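Local atomic coordinates of NTF2 fold protein loop-helix-loop design NT-9 (Synthetic construct, PDB entry 6W90), a protein that is a de novo designed NTF2-fold protein from a family sampling loop-helix-loop geometries, with a phospholipid bound in its interior. Residues Lys11-Tyr16 / Val83-Glu88. Numbering follows the deposited sequence.
Sequences KVVEEY and VRVEIE. With 3PE (1,2-Distearoyl-sn-glycerophosphoethanolamine), chain B.
Helix 6-22 packs here on the concave face of the curved NTF2-fold sheet, where the tail end of an acyl chain of the phospholipid 3PE is enclosed between helix and strand. V13 is the one residue of 11-16 that reaches strand 83-88, and its two methyls divide the work. V13 CG1 lies 3.9 Å from I87 CD1, at the end of the isoleucine, the two side chains running alongside each other and pointing opposite ways. V13 CG2 lies 4.3 Å from V85 CG1, a looser touch, and comes nearer to the lipid: it is 3.5 Å from 3PE C3H and 3.6 Å from 3PE C3F, close to the end of one acyl chain. The valine rotation accounts for this split, since CG1 is anti to the backbone N (chi1 176°) while CG2 is anti to the carbonyl carbon. On the strand, V85 and I87, two residues apart, both direct CB toward the helix. V85 CG2 borders 3PE C3H at 4.2 Å, and I87 CD1 borders C39 of the same acyl chain, also at 4.2 Å. The extended outer bond of I87 (chi2 169°) carries CD1 out to the helix and the lipid together. No hydrogen bond joins the segments; the closest CA atoms, those of V13 and V85, stand 8.6 Å apart, and the contacts that bury 98 Å² are between apolar side chains, with the lipid tail completing the packing. Before and after this turn of helix 6-22, I9 touches V83 and V85, and I17 touches I87. V13 also rests on I73 of strand 70-79, the outer neighbour of strand 82-91, while I87 touches V71 there and F98 of strand 94-105 on the other flank; helix 6-22 thus rests on strands 82-91 and 70-79 at one edge of the sheet, with the lipid tail alongside the contact.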
loop_
_atom_site.group_PDB
_atom_site.type_symbol
_atom_site.label_atom_id
_atom_site.label_comp_id
_atom_site.label_asym_id
_atom_site.label_seq_id
_atom_site.Cartn_x
_atom_site.Cartn_y
_atom_site.Cartn_z
ATOM N N LYS A 11 0.341 -1.024 13.926
ATOM C CA LYS A 11 -0.745 -1.982 14.154
ATOM C C LYS A 11 -1.718 -2.029 12.975
ATOM O O LYS A 11 -2.196 -3.117 12.597
ATOM C CB LYS A 11 -1.504 -1.661 15.451
ATOM C CG LYS A 11 -0.807 -2.137 16.715
ATOM C CD LYS A 11 -1.593 -1.775 18.002
ATOM C CE LYS A 11 -3.017 -2.379 18.063
ATOM N NZ LYS A 11 -3.837 -1.973 19.282
ATOM N N VAL A 12 -2.057 -0.875 12.395
ATOM C CA VAL A 12 -2.992 -0.878 11.274
ATOM C C VAL A 12 -2.363 -1.552 10.072
ATOM O O VAL A 12 -3.003 -2.379 9.399
ATOM C CB VAL A 12 -3.458 0.546 10.929
ATOM C CG1 VAL A 12 -4.284 0.545 9.621
ATOM C CG2 VAL A 12 -4.236 1.078 12.108
ATOM N N VAL A 13 -1.120 -1.182 9.763
ATOM C CA VAL A 13 -0.439 -1.762 8.615
ATOM C C VAL A 13 -0.369 -3.270 8.775
ATOM O O VAL A 13 -0.660 -4.013 7.824
ATOM C CB VAL A 13 0.959 -1.152 8.458
ATOM C CG1 VAL A 13 1.682 -1.870 7.309
ATOM C CG2 VAL A 13 0.905 0.326 8.163
ATOM N N GLU A 14 -0.031 -3.746 9.986
ATOM C CA GLU A 14 0.127 -5.182 10.208
ATOM C C GLU A 14 -1.193 -5.901 9.996
ATOM O O GLU A 14 -1.231 -7.008 9.442
ATOM C CB GLU A 14 0.704 -5.447 11.607
ATOM C CG GLU A 14 2.256 -5.313 11.591
ATOM C CD GLU A 14 2.952 -5.096 12.943
ATOM O OE1 GLU A 14 2.281 -5.097 13.996
ATOM O OE2 GLU A 14 4.201 -4.920 12.930
ATOM N N GLU A 15 -2.288 -5.277 10.394
ATOM C CA GLU A 15 -3.580 -5.912 10.208
ATOM C C GLU A 15 -3.934 -6.017 8.732
ATOM O O GLU A 15 -4.507 -7.015 8.295
ATOM C CB GLU A 15 -4.652 -5.149 10.977
ATOM C CG GLU A 15 -6.079 -5.809 10.851
ATOM C CD GLU A 15 -6.191 -7.331 11.239
ATOM O OE1 GLU A 15 -5.267 -7.936 11.860
ATOM O OE2 GLU A 15 -7.255 -7.938 10.920
ATOM N N TYR A 16 -3.638 -4.985 7.944
ATOM C CA TYR A 16 -3.958 -5.074 6.530
ATOM C C TYR A 16 -3.072 -6.089 5.839
ATOM O O TYR A 16 -3.531 -6.818 4.951
ATOM C CB TYR A 16 -3.866 -3.682 5.879
ATOM C CG TYR A 16 -5.154 -2.928 6.082
ATOM C CD1 TYR A 16 -6.218 -3.069 5.210
ATOM C CD2 TYR A 16 -5.332 -2.115 7.179
ATOM C CE1 TYR A 16 -7.423 -2.414 5.425
ATOM C CE2 TYR A 16 -6.538 -1.453 7.390
ATOM C CZ TYR A 16 -7.570 -1.617 6.512
ATOM O OH TYR A 16 -8.765 -0.974 6.754
ATOM N N VAL A 83 2.516 10.339 7.023
ATOM C CA VAL A 83 3.050 9.079 7.517
ATOM C C VAL A 83 3.982 8.498 6.476
ATOM O O VAL A 83 3.648 8.506 5.291
ATOM C CB VAL A 83 1.913 8.081 7.794
ATOM C CG1 VAL A 83 2.495 6.720 8.302
ATOM C CG2 VAL A 83 0.886 8.685 8.745
ATOM N N ARG A 84 5.107 7.955 6.921
ATOM C CA ARG A 84 6.001 7.193 6.056
ATOM C C ARG A 84 6.089 5.765 6.569
ATOM O O ARG A 84 6.288 5.560 7.770
ATOM C CB ARG A 84 7.396 7.801 6.015
ATOM C CG ARG A 84 8.273 7.070 5.004
ATOM C CD ARG A 84 9.617 7.747 4.839
ATOM N NE ARG A 84 9.390 9.114 4.386
ATOM C CZ ARG A 84 9.395 9.500 3.115
ATOM N NH1 ARG A 84 9.675 8.646 2.137
ATOM N NH2 ARG A 84 9.180 10.772 2.830
ATOM N N VAL A 85 5.941 4.790 5.668
ATOM C CA VAL A 85 6.010 3.372 6.009
ATOM C C VAL A 85 6.971 2.685 5.049
ATOM O O VAL A 85 6.859 2.867 3.842
ATOM C CB VAL A 85 4.621 2.727 5.923
ATOM C CG1 VAL A 85 4.671 1.219 6.212
ATOM C CG2 VAL A 85 3.720 3.401 6.933
ATOM N N GLU A 86 7.910 1.902 5.581
ATOM C CA GLU A 86 8.751 1.042 4.752
ATOM C C GLU A 86 8.530 -0.405 5.147
ATOM O O GLU A 86 8.572 -0.748 6.337
ATOM C CB GLU A 86 10.224 1.363 4.889
ATOM C CG GLU A 86 10.632 2.699 4.389
ATOM C CD GLU A 86 12.140 2.908 4.568
ATOM O OE1 GLU A 86 12.592 4.065 4.425
ATOM O OE2 GLU A 86 12.861 1.921 4.862
ATOM N N ILE A 87 8.248 -1.230 4.151
ATOM C CA ILE A 87 7.998 -2.644 4.340
ATOM C C ILE A 87 9.022 -3.409 3.525
ATOM O O ILE A 87 9.262 -3.089 2.362
ATOM C CB ILE A 87 6.574 -3.029 3.919
ATOM C CG1 ILE A 87 5.562 -2.343 4.838
ATOM C CG2 ILE A 87 6.418 -4.524 4.064
ATOM C CD1 ILE A 87 4.166 -2.451 4.354
ATOM N N GLU A 88 9.652 -4.385 4.139
ATOM C CA GLU A 88 10.616 -5.225 3.450
ATOM C C GLU A 88 9.954 -6.548 3.103
ATOM O O GLU A 88 9.261 -7.146 3.927
ATOM C CB GLU A 88 11.817 -5.375 4.355
ATOM C CG GLU A 88 12.935 -6.177 3.886
ATOM C CD GLU A 88 13.983 -6.140 4.968
ATOM O OE1 GLU A 88 14.586 -5.052 5.103
ATOM O OE2 GLU A 88 14.127 -7.147 5.712
HETATM P P 3PE B . 12.868 -2.580 -4.852
HETATM N N 3PE B . 12.915 1.773 -5.314
HETATM O O11 3PE B . 11.237 -2.761 -4.702
HETATM O O12 3PE B . 13.550 -3.023 -3.585
HETATM O O13 3PE B . 13.198 -0.959 -5.004
HETATM O O14 3PE B . 13.427 -3.270 -6.096
HETATM C C11 3PE B . 13.088 -0.133 -3.873
HETATM C C12 3PE B . 13.659 1.244 -4.189
HETATM C C1 3PE B . 10.452 -2.451 -5.822
HETATM C C2 3PE B . 8.987 -2.855 -5.600
HETATM C C3 3PE B . 8.643 -2.447 -4.164
HETATM O O31 3PE B . 7.263 -2.445 -3.950
HETATM O O32 3PE B . 7.329 -4.676 -4.156
HETATM C C31 3PE B . 6.668 -3.709 -4.022
HETATM C C32 3PE B . 5.151 -3.820 -3.930
HETATM C C33 3PE B . 4.665 -5.232 -3.612
HETATM C C34 3PE B . 3.409 -5.064 -2.757
HETATM C C35 3PE B . 2.564 -6.331 -2.710
HETATM C C36 3PE B . 2.570 -6.877 -1.279
HETATM C C37 3PE B . 1.624 -6.096 -0.356
HETATM C C38 3PE B . 2.263 -4.836 0.240
HETATM C C39 3PE B . 1.730 -4.527 1.647
HETATM C C3A 3PE B . 0.262 -4.080 1.627
HETATM C C3B 3PE B . -0.163 -3.439 2.954
HETATM C C3C 3PE B . -0.219 -1.916 2.811
HETATM C C3D 3PE B . -0.932 -1.265 3.998
HETATM C C3E 3PE B . -0.774 0.256 3.902
HETATM C C3F 3PE B . -1.055 0.920 5.256
HETATM C C3G 3PE B . -0.822 2.434 5.177
HETATM C C3H 3PE B . -0.440 3.069 6.522
HETATM C C3I 3PE B . -1.637 3.293 7.450
HETATM O O21 3PE B . 8.191 -2.175 -6.529
HETATM O O22 3PE B . 7.420 -4.072 -7.516
HETATM C C21 3PE B . 7.470 -2.880 -7.520
HETATM C C22 3PE B . 6.753 -2.060 -8.612
HETATM C C23 3PE B . 5.221 -2.126 -8.514
HETATM C C24 3PE B . 4.658 -1.291 -7.358
HETATM C C25 3PE B . 3.144 -1.493 -7.175
HETATM C C26 3PE B . 2.791 -1.061 -5.749
HETATM C C27 3PE B . 1.348 -1.384 -5.358
HETATM C C28 3PE B . 1.090 -1.022 -3.886
HETATM C C29 3PE B . 0.753 0.458 -3.617
HETATM C C2A 3PE B . 0.210 0.667 -2.189
HETATM C C2B 3PE B . -1.313 0.790 -2.123
HETATM C C2C 3PE B . -1.825 0.549 -0.698
HETATM C C2D 3PE B . -3.221 -0.066 -0.776
HETATM C C2E 3PE B . -3.896 -0.158 0.586
HETATM C C2F 3PE B . -3.484 -1.436 1.312
#